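Wss1p (Saccharomyces cerevisiae FostersO, PDB 5XBN) is a DNA-dependent zinc metalloprotease that cleaves DNA-binding proteins and takes part in the repair of toxic DNA-protein cross-links. Local coordinates at residues I51-K65 with I109-L121. Sequence-based numbering, arbitrary orientation.
Sequences IAHKVSYLMKENHFK and IMGTMLHELTHNL. With ZN (zinc ion), chain B.
The ring of Phe64 lies between Leu117 O, over one face and offset toward the rim, and Asn62 CB of its own segment, over the centre of the opposite face, while Leu121 CD1 meets the edge at CE1 (3.8 Å). Phe64 comes directly after His63, whose positive phi belongs to the Schellman motif closing helix 56-62; CG anti to the carbonyl carbon (chi1 -70°) turns the ring to the zinc-binding helix. With an alanine here, Leu117 and Leu121 would probably lose their shared apolar partner and a gap would open between them and Asn62 CB. Beside the ring, Asn120 ND2 makes a weak, bent bond to Lys65 O (3.1 Å, 127°) and shares a water with Lys65 N, while Asn120 OD1 is held by Asn83. Farther down, the contact is apolar. The selenomethionine at Met110, bent at chi2 and chi3, packs SE on Val55 CG1 and sets CE tightly against Ile51 CD1 (3.5 Å). Leu58 CD2 meets Leu114 CD2 tightly at 3.4 Å, the two side chains crossing at about a right angle, and Met59 CG packs on Leu117 CD1. Helix segments 56-62 and 109-118 run nearly parallel, their axes 16° apart. The contact is thus mainly apolar, with one polar end at Asn120, while the HExxH helix carries, away from this interface, the active-site Glu116 and the zinc ligands His115 and His119, joined by His125 and a water.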
ATOM      1  N   ILE A  51      -6.848  -2.489   0.755  1.00 16.66           N
ATOM      2  CA  ILE A  51      -5.623  -1.953   1.361  1.00 18.79           C
ATOM      3  C   ILE A  51      -5.838  -0.492   1.754  1.00 17.16           C
ATOM      4  O   ILE A  51      -5.554  -0.085   2.885  1.00 18.34           O
ATOM      5  CB  ILE A  51      -4.419  -2.048   0.392  1.00 18.19           C
ATOM      6  CG1 ILE A  51      -4.040  -3.502   0.118  1.00 24.70           C
ATOM      7  CG2 ILE A  51      -3.206  -1.260   0.942  1.00 22.75           C
ATOM      8  CD1 ILE A  51      -3.301  -4.164   1.251  1.00 29.92           C
ATOM      9  N   ALA A  52      -6.373   0.286   0.814  1.00 20.38           N
ATOM     10  CA  ALA A  52      -6.654   1.708   1.039  1.00 20.59           C
ATOM     11  C   ALA A  52      -7.574   1.916   2.229  1.00 18.96           C
ATOM     12  O   ALA A  52      -7.339   2.768   3.065  1.00 16.83           O
ATOM     13  CB  ALA A  52      -7.266   2.331  -0.204  1.00 19.67           C
ATOM     14  N   HIS A  53      -8.638   1.129   2.294  1.00 17.09           N
ATOM     15  CA  HIS A  53      -9.576   1.217   3.400  1.00 19.01           C
ATOM     16  C   HIS A  53      -8.901   0.870   4.714  1.00 19.66           C
ATOM     17  O   HIS A  53      -9.043   1.581   5.713  1.00 19.35           O
ATOM     18  CB  HIS A  53     -10.768   0.282   3.155  1.00 22.55           C
ATOM     19  CG  HIS A  53     -11.699   0.174   4.317  1.00 23.32           C
ATOM     20  ND1 HIS A  53     -12.300   1.270   4.891  1.00 23.94           N
ATOM     21  CD2 HIS A  53     -12.132  -0.903   5.016  1.00 27.49           C
ATOM     22  CE1 HIS A  53     -13.070   0.879   5.890  1.00 25.43           C
ATOM     23  NE2 HIS A  53     -12.982  -0.435   5.989  1.00 27.78           N
ATOM     24  N   LYS A  54      -8.149  -0.222   4.711  1.00 18.49           N
ATOM     25  CA  LYS A  54      -7.601  -0.726   5.961  1.00 18.32           C
ATOM     26  C   LYS A  54      -6.580   0.241   6.568  1.00 19.43           C
ATOM     27  O   LYS A  54      -6.464   0.296   7.790  1.00 19.57           O
ATOM     28  CB  LYS A  54      -6.972  -2.095   5.764  1.00 23.05           C
ATOM     29  CG  LYS A  54      -8.013  -3.217   5.687  1.00 25.32           C
ATOM     30  CD  LYS A  54      -7.350  -4.567   5.499  1.00 30.33           C
ATOM     31  CE  LYS A  54      -7.414  -5.385   6.787  1.00 42.28           C
ATOM     32  NZ  LYS A  54      -6.609  -6.628   6.683  1.00 43.16           N
ATOM     33  N   VAL A  55      -5.856   0.995   5.736  1.00 18.98           N
ATOM     34  CA  VAL A  55      -4.876   1.958   6.285  1.00 18.75           C
ATOM     35  C   VAL A  55      -5.419   3.354   6.537  1.00 17.26           C
ATOM     36  O   VAL A  55      -4.658   4.265   6.854  1.00 17.73           O
ATOM     37  CB  VAL A  55      -3.636   2.154   5.377  1.00 21.71           C
ATOM     38  CG1 VAL A  55      -2.852   0.914   5.324  1.00 26.45           C
ATOM     39  CG2 VAL A  55      -4.007   2.658   3.978  1.00 16.55           C
ATOM     40  N   SER A  56      -6.726   3.529   6.412  1.00 17.81           N
ATOM     41  CA  SER A  56      -7.297   4.873   6.485  1.00 20.64           C
ATOM     42  C   SER A  56      -7.088   5.525   7.853  1.00 20.43           C
ATOM     43  O   SER A  56      -6.731   6.714   7.972  1.00 21.38           O
ATOM     44  CB  SER A  56      -8.792   4.821   6.136  1.00 20.95           C
ATOM     45  OG  SER A  56      -9.506   4.002   7.046  1.00 24.72           O
ATOM     46  N   TYR A  57      -7.287   4.742   8.901  1.00 17.66           N
ATOM     47  CA  TYR A  57      -7.200   5.283  10.251  1.00 19.52           C
ATOM     48  C   TYR A  57      -5.765   5.691  10.580  1.00 22.33           C
ATOM     49  O   TYR A  57      -5.526   6.747  11.176  1.00 21.58           O
ATOM     50  CB  TYR A  57      -7.707   4.239  11.254  1.00 21.19           C
ATOM     51  CG  TYR A  57      -8.029   4.791  12.627  1.00 22.57           C
ATOM     52  CD1 TYR A  57      -7.050   4.875  13.609  1.00 26.68           C
ATOM     53  CD2 TYR A  57      -9.317   5.211  12.946  1.00 30.78           C
ATOM     54  CE1 TYR A  57      -7.340   5.362  14.876  1.00 27.69           C
ATOM     55  CE2 TYR A  57      -9.619   5.698  14.219  1.00 35.16           C
ATOM     56  CZ  TYR A  57      -8.622   5.773  15.174  1.00 34.41           C
ATOM     57  OH  TYR A  57      -8.895   6.250  16.440  1.00 36.44           O
ATOM     58  N   LEU A  58      -4.819   4.841  10.187  1.00 16.04           N
ATOM     59  CA  LEU A  58      -3.394   5.083  10.425  1.00 19.05           C
ATOM     60  C   LEU A  58      -2.954   6.342   9.685  1.00 20.66           C
ATOM     61  O   LEU A  58      -2.230   7.178  10.222  1.00 22.50           O
ATOM     62  CB  LEU A  58      -2.563   3.870   9.979  1.00 16.28           C
ATOM     63  CG  LEU A  58      -1.046   3.906  10.225  1.00 18.32           C
ATOM     64  CD1 LEU A  58      -0.736   3.810  11.702  1.00 22.31           C
ATOM     65  CD2 LEU A  58      -0.353   2.797   9.468  1.00 22.15           C
HETATM   66  N   MSE A  59      -3.406   6.486   8.444  1.00 19.10           N
HETATM   67  CA  MSE A  59      -3.067   7.682   7.694  1.00 19.45           C
HETATM   68  C   MSE A  59      -3.656   8.925   8.361  1.00 20.88           C
HETATM   69  O   MSE A  59      -2.998   9.962   8.405  1.00 21.40           O
HETATM   70  CB  MSE A  59      -3.534   7.564   6.243  1.00 16.23           C
HETATM   71  CG  MSE A  59      -2.710   6.538   5.468  1.00 18.12           C
HETATM   72 SE   MSE A  59      -3.208   6.411   3.585  0.73 19.94          SE
HETATM   73  CE  MSE A  59      -2.608   8.174   2.972  1.00 18.73           C
ATOM     74  N   LYS A  60      -4.873   8.833   8.892  1.00 20.69           N
ATOM     75  CA  LYS A  60      -5.443   9.990   9.590  1.00 21.96           C
ATOM     76  C   LYS A  60      -4.593  10.359  10.810  1.00 27.69           C
ATOM     77  O   LYS A  60      -4.285  11.547  11.031  1.00 24.66           O
ATOM     78  CB  LYS A  60      -6.889   9.736  10.008  1.00 25.12           C
ATOM     79  CG  LYS A  60      -7.486  10.910  10.783  1.00 28.12           C
ATOM     80  CD  LYS A  60      -8.969  10.742  11.027  1.00 35.69           C
ATOM     81  CE  LYS A  60      -9.666  12.098  11.058  1.00 44.14           C
ATOM     82  NZ  LYS A  60      -9.498  12.833   9.768  1.00 48.70           N
ATOM     83  N   GLU A  61      -4.191   9.343  11.571  1.00 21.17           N
ATOM     84  CA  GLU A  61      -3.383   9.540  12.783  1.00 22.98           C
ATOM     85  C   GLU A  61      -2.039  10.190  12.489  1.00 24.85           C
ATOM     86  O   GLU A  61      -1.515  10.963  13.306  1.00 25.57           O
ATOM     87  CB  GLU A  61      -3.130   8.204  13.494  1.00 26.05           C
ATOM     88  CG  GLU A  61      -4.275   7.680  14.315  1.00 29.94           C
ATOM     89  CD  GLU A  61      -3.863   6.506  15.193  1.00 31.62           C
ATOM     90  OE1 GLU A  61      -2.785   5.908  14.955  1.00 31.19           O
ATOM     91  OE2 GLU A  61      -4.614   6.189  16.132  1.00 37.22           O
ATOM     92  N   ASN A  62      -1.463   9.856  11.336  1.00 21.45           N
ATOM     93  CA  ASN A  62      -0.138  10.344  10.992  1.00 19.27           C
ATOM     94  C   ASN A  62      -0.139  11.520  10.012  1.00 21.90           C
ATOM     95  O   ASN A  62       0.922  11.967   9.575  1.00 24.87           O
ATOM     96  CB  ASN A  62       0.701   9.194  10.431  1.00 20.67           C
ATOM     97  CG  ASN A  62       1.080   8.197  11.498  1.00 26.42           C
ATOM     98  OD1 ASN A  62       2.062   8.397  12.206  1.00 26.29           O
ATOM     99  ND2 ASN A  62       0.291   7.126  11.644  1.00 21.89           N
ATOM    100  N   HIS A  63      -1.328  12.010   9.684  1.00 21.25           N
ATOM    101  CA  HIS A  63      -1.490  13.111   8.730  1.00 23.46           C
ATOM    102  C   HIS A  63      -0.884  12.789   7.369  1.00 23.64           C
ATOM    103  O   HIS A  63      -0.373  13.677   6.689  1.00 25.95           O
ATOM    104  CB  HIS A  63      -0.872  14.400   9.291  1.00 22.30           C
ATOM    105  CG  HIS A  63      -1.191  14.630  10.735  1.00 24.33           C
ATOM    106  ND1 HIS A  63      -2.485  14.714  11.204  1.00 27.79           N
ATOM    107  CD2 HIS A  63      -0.389  14.781  11.815  1.00 31.04           C
ATOM    108  CE1 HIS A  63      -2.467  14.907  12.511  1.00 28.95           C
ATOM    109  NE2 HIS A  63      -1.207  14.956  12.907  1.00 24.34           N
ATOM    110  N   PHE A  64      -0.964  11.520   6.965  1.00 20.42           N
ATOM    111  CA  PHE A  64      -0.477  11.087   5.665  1.00 22.64           C
ATOM    112  C   PHE A  64      -1.516  11.353   4.592  1.00 21.95           C
ATOM    113  O   PHE A  64      -2.712  11.104   4.802  1.00 21.47           O
ATOM    114  CB  PHE A  64      -0.163   9.587   5.650  1.00 20.26           C
ATOM    115  CG  PHE A  64       1.047   9.182   6.455  1.00 20.78           C
ATOM    116  CD1 PHE A  64       2.091  10.067   6.704  1.00 26.02           C
ATOM    117  CD2 PHE A  64       1.144   7.882   6.944  1.00 20.56           C
ATOM    118  CE1 PHE A  64       3.199   9.654   7.438  1.00 21.94           C
ATOM    119  CE2 PHE A  64       2.243   7.470   7.666  1.00 23.29           C
ATOM    120  CZ  PHE A  64       3.271   8.350   7.914  1.00 21.64           C
ATOM    121  N   LYS A  65      -1.046  11.826   3.440  1.00 20.30           N
ATOM    122  CA  LYS A  65      -1.882  11.981   2.237  1.00 19.84           C
ATOM    123  C   LYS A  65      -1.207  11.301   1.056  1.00 19.58           C
ATOM    124  O   LYS A  65       0.011  11.373   0.924  1.00 21.36           O
ATOM    125  CB  LYS A  65      -2.109  13.459   1.911  1.00 23.13           C
ATOM    126  CG  LYS A  65      -2.918  14.220   2.959  1.00 26.13           C
ATOM    127  CD  LYS A  65      -4.376  13.773   2.968  1.00 31.59           C
ATOM    128  CE  LYS A  65      -5.206  14.637   3.913  1.00 31.65           C
ATOM    129  NZ  LYS A  65      -6.645  14.249   3.882  1.00 32.49           N
ATOM    130  N   ILE A 109       1.434  -7.410   1.076  1.00 25.20           N
ATOM    131  CA  ILE A 109       1.101  -6.139   0.445  1.00 24.67           C
ATOM    132  C   ILE A 109       0.959  -5.024   1.487  1.00 21.35           C
ATOM    133  O   ILE A 109       1.451  -3.923   1.280  1.00 22.26           O
ATOM    134  CB  ILE A 109      -0.187  -6.248  -0.386  1.00 25.18           C
ATOM    135  CG1 ILE A 109      -0.026  -7.346  -1.441  1.00 26.87           C
ATOM    136  CG2 ILE A 109      -0.497  -4.912  -1.060  1.00 25.90           C
ATOM    137  CD1 ILE A 109      -1.307  -7.677  -2.184  1.00 25.88           C
HETATM  138  N   MSE A 110       0.302  -5.299   2.611  1.00 21.96           N
HETATM  139  CA  MSE A 110       0.151  -4.274   3.644  1.00 22.84           C
HETATM  140  C   MSE A 110       1.513  -3.858   4.183  1.00 22.10           C
HETATM  141  O   MSE A 110       1.731  -2.690   4.519  1.00 21.10           O
HETATM  142  CB  MSE A 110      -0.727  -4.759   4.797  1.00 22.69           C
HETATM  143  CG  MSE A 110      -0.862  -3.741   5.947  1.00 27.90           C
HETATM  144 SE   MSE A 110      -1.618  -2.030   5.385  0.54 26.50          SE
HETATM  145  CE  MSE A 110      -3.128  -2.891   4.472  1.00 23.23           C
ATOM    146  N   GLY A 111       2.430  -4.822   4.261  1.00 21.34           N
ATOM    147  CA  GLY A 111       3.759  -4.538   4.766  1.00 23.44           C
ATOM    148  C   GLY A 111       4.467  -3.577   3.846  1.00 22.60           C
ATOM    149  O   GLY A 111       5.119  -2.634   4.291  1.00 21.33           O
ATOM    150  N   THR A 112       4.324  -3.814   2.549  1.00 20.98           N
ATOM    151  CA  THR A 112       4.891  -2.921   1.548  1.00 22.75           C
ATOM    152  C   THR A 112       4.205  -1.559   1.558  1.00 20.36           C
ATOM    153  O   THR A 112       4.859  -0.515   1.409  1.00 21.11           O
ATOM    154  CB  THR A 112       4.794  -3.551   0.160  1.00 26.06           C
ATOM    155  OG1 THR A 112       5.622  -4.715   0.139  1.00 29.75           O
ATOM    156  CG2 THR A 112       5.264  -2.569  -0.915  1.00 24.43           C
HETATM  157  N   MSE A 113       2.890  -1.554   1.749  1.00 19.58           N
HETATM  158  CA  MSE A 113       2.179  -0.289   1.848  1.00 19.00           C
HETATM  159  C   MSE A 113       2.735   0.571   2.981  1.00 20.90           C
HETATM  160  O   MSE A 113       2.966   1.767   2.799  1.00 19.57           O
HETATM  161  CB  MSE A 113       0.682  -0.509   2.057  1.00 18.95           C
HETATM  162  CG  MSE A 113      -0.127   0.782   2.172  1.00 20.44           C
HETATM  163 SE   MSE A 113      -0.085   1.890   0.538  0.65 23.62          SE
HETATM  164  CE  MSE A 113      -1.300   3.308   1.096  1.00 23.82           C
ATOM    165  N   LEU A 114       2.966  -0.031   4.146  1.00 19.64           N
ATOM    166  CA  LEU A 114       3.469   0.733   5.280  1.00 15.48           C
ATOM    167  C   LEU A 114       4.910   1.200   5.048  1.00 18.57           C
ATOM    168  O   LEU A 114       5.280   2.303   5.456  1.00 19.83           O
ATOM    169  CB  LEU A 114       3.371  -0.086   6.565  1.00 20.14           C
ATOM    170  CG  LEU A 114       1.937  -0.485   6.966  1.00 22.02           C
ATOM    171  CD1 LEU A 114       1.936  -1.301   8.251  1.00 21.85           C
ATOM    172  CD2 LEU A 114       1.043   0.719   7.111  1.00 23.52           C
ATOM    173  N   HIS A 115       5.714   0.362   4.399  1.00 18.14           N
ATOM    174  CA  HIS A 115       7.052   0.760   3.973  1.00 19.90           C
ATOM    175  C   HIS A 115       6.977   2.013   3.113  1.00 19.78           C
ATOM    176  O   HIS A 115       7.708   2.983   3.319  1.00 17.04           O
ATOM    177  CB  HIS A 115       7.726  -0.378   3.185  1.00 19.35           C
ATOM    178  CG  HIS A 115       9.115  -0.063   2.703  1.00 25.43           C
ATOM    179  ND1 HIS A 115      10.229  -0.745   3.157  1.00 26.62           N
ATOM    180  CD2 HIS A 115       9.571   0.841   1.800  1.00 21.36           C
ATOM    181  CE1 HIS A 115      11.307  -0.267   2.561  1.00 23.50           C
ATOM    182  NE2 HIS A 115      10.937   0.693   1.727  1.00 24.47           N
ATOM    183  N   GLU A 116       6.097   1.999   2.123  1.00 18.59           N
ATOM    184  CA  GLU A 116       6.029   3.147   1.227  1.00 16.69           C
ATOM    185  C   GLU A 116       5.439   4.388   1.880  1.00 18.65           C
ATOM    186  O   GLU A 116       5.850   5.487   1.549  1.00 18.85           O
ATOM    187  CB  GLU A 116       5.233   2.802  -0.036  1.00 20.79           C
ATOM    188  CG  GLU A 116       5.834   1.617  -0.802  1.00 18.14           C
ATOM    189  CD  GLU A 116       7.279   1.827  -1.195  1.00 20.76           C
ATOM    190  OE1 GLU A 116       7.711   2.986  -1.351  1.00 22.82           O
ATOM    191  OE2 GLU A 116       7.991   0.824  -1.372  1.00 22.06           O
ATOM    192  N   LEU A 117       4.482   4.221   2.796  1.00 19.51           N
ATOM    193  CA  LEU A 117       3.971   5.369   3.549  1.00 19.86           C
ATOM    194  C   LEU A 117       5.078   6.017   4.371  1.00 19.73           C
ATOM    195  O   LEU A 117       5.112   7.224   4.536  1.00 18.37           O
ATOM    196  CB  LEU A 117       2.816   4.957   4.469  1.00 18.07           C
ATOM    197  CG  LEU A 117       1.492   4.749   3.723  1.00 18.49           C
ATOM    198  CD1 LEU A 117       0.466   4.128   4.665  1.00 16.31           C
ATOM    199  CD2 LEU A 117       0.992   6.093   3.152  1.00 21.69           C
ATOM    200  N   THR A 118       5.983   5.204   4.894  1.00 17.47           N
ATOM    201  CA  THR A 118       7.090   5.737   5.686  1.00 16.38           C
ATOM    202  C   THR A 118       7.926   6.702   4.835  1.00 20.41           C
ATOM    203  O   THR A 118       8.430   7.695   5.341  1.00 20.06           O
ATOM    204  CB  THR A 118       7.966   4.592   6.246  1.00 19.28           C
ATOM    205  OG1 THR A 118       7.150   3.711   7.035  1.00 20.14           O
ATOM    206  CG2 THR A 118       9.083   5.125   7.119  1.00 21.95           C
ATOM    207  N   HIS A 119       8.018   6.425   3.533  1.00 18.44           N
ATOM    208  CA  HIS A 119       8.742   7.293   2.599  1.00 18.13           C
ATOM    209  C   HIS A 119       8.039   8.631   2.314  1.00 20.44           C
ATOM    210  O   HIS A 119       8.622   9.506   1.669  1.00 23.38           O
ATOM    211  CB  HIS A 119       8.983   6.560   1.267  1.00 20.38           C
ATOM    212  CG  HIS A 119      10.095   5.554   1.310  1.00 23.28           C
ATOM    213  ND1 HIS A 119      11.330   5.831   1.860  1.00 25.34           N
ATOM    214  CD2 HIS A 119      10.160   4.277   0.866  1.00 21.41           C
ATOM    215  CE1 HIS A 119      12.104   4.765   1.753  1.00 24.23           C
ATOM    216  NE2 HIS A 119      11.422   3.808   1.145  1.00 25.08           N
ATOM    217  N   ASN A 120       6.800   8.803   2.772  1.00 19.22           N
ATOM    218  CA  ASN A 120       6.196  10.148   2.772  1.00 20.10           C
ATOM    219  C   ASN A 120       7.012  11.090   3.643  1.00 25.37           C
ATOM    220  O   ASN A 120       7.055  12.305   3.404  1.00 27.01           O
ATOM    221  CB  ASN A 120       4.745  10.121   3.284  1.00 21.58           C
ATOM    222  CG  ASN A 120       3.749   9.719   2.213  1.00 22.44           C
ATOM    223  OD1 ASN A 120       4.086   8.987   1.269  1.00 22.72           O
ATOM    224  ND2 ASN A 120       2.510  10.192   2.352  1.00 22.58           N
ATOM    225  N   LEU A 121       7.664  10.522   4.658  1.00 22.45           N
ATOM    226  CA  LEU A 121       8.432  11.307   5.627  1.00 23.26           C
ATOM    227  C   LEU A 121       9.935  11.177   5.454  1.00 24.62           C
ATOM    228  O   LEU A 121      10.668  12.165   5.566  1.00 27.48           O
ATOM    229  CB  LEU A 121       8.092  10.890   7.059  1.00 25.81           C
ATOM    230  CG  LEU A 121       6.701  11.196   7.601  1.00 30.59           C
ATOM    231  CD1 LEU A 121       6.518  10.535   8.965  1.00 28.39           C
ATOM    232  CD2 LEU A 121       6.501  12.690   7.703  1.00 29.62           C
TER
HETATM  233 ZN    ZN B 201      12.143   1.915   0.766  1.00 30.00          ZN
HETATM  234  O   HOH W   1       1.844  12.732   3.756  1.00 24.90           O
HETATM  235  O   HOH W   2      12.695   1.420  -1.053  1.00 30.00           O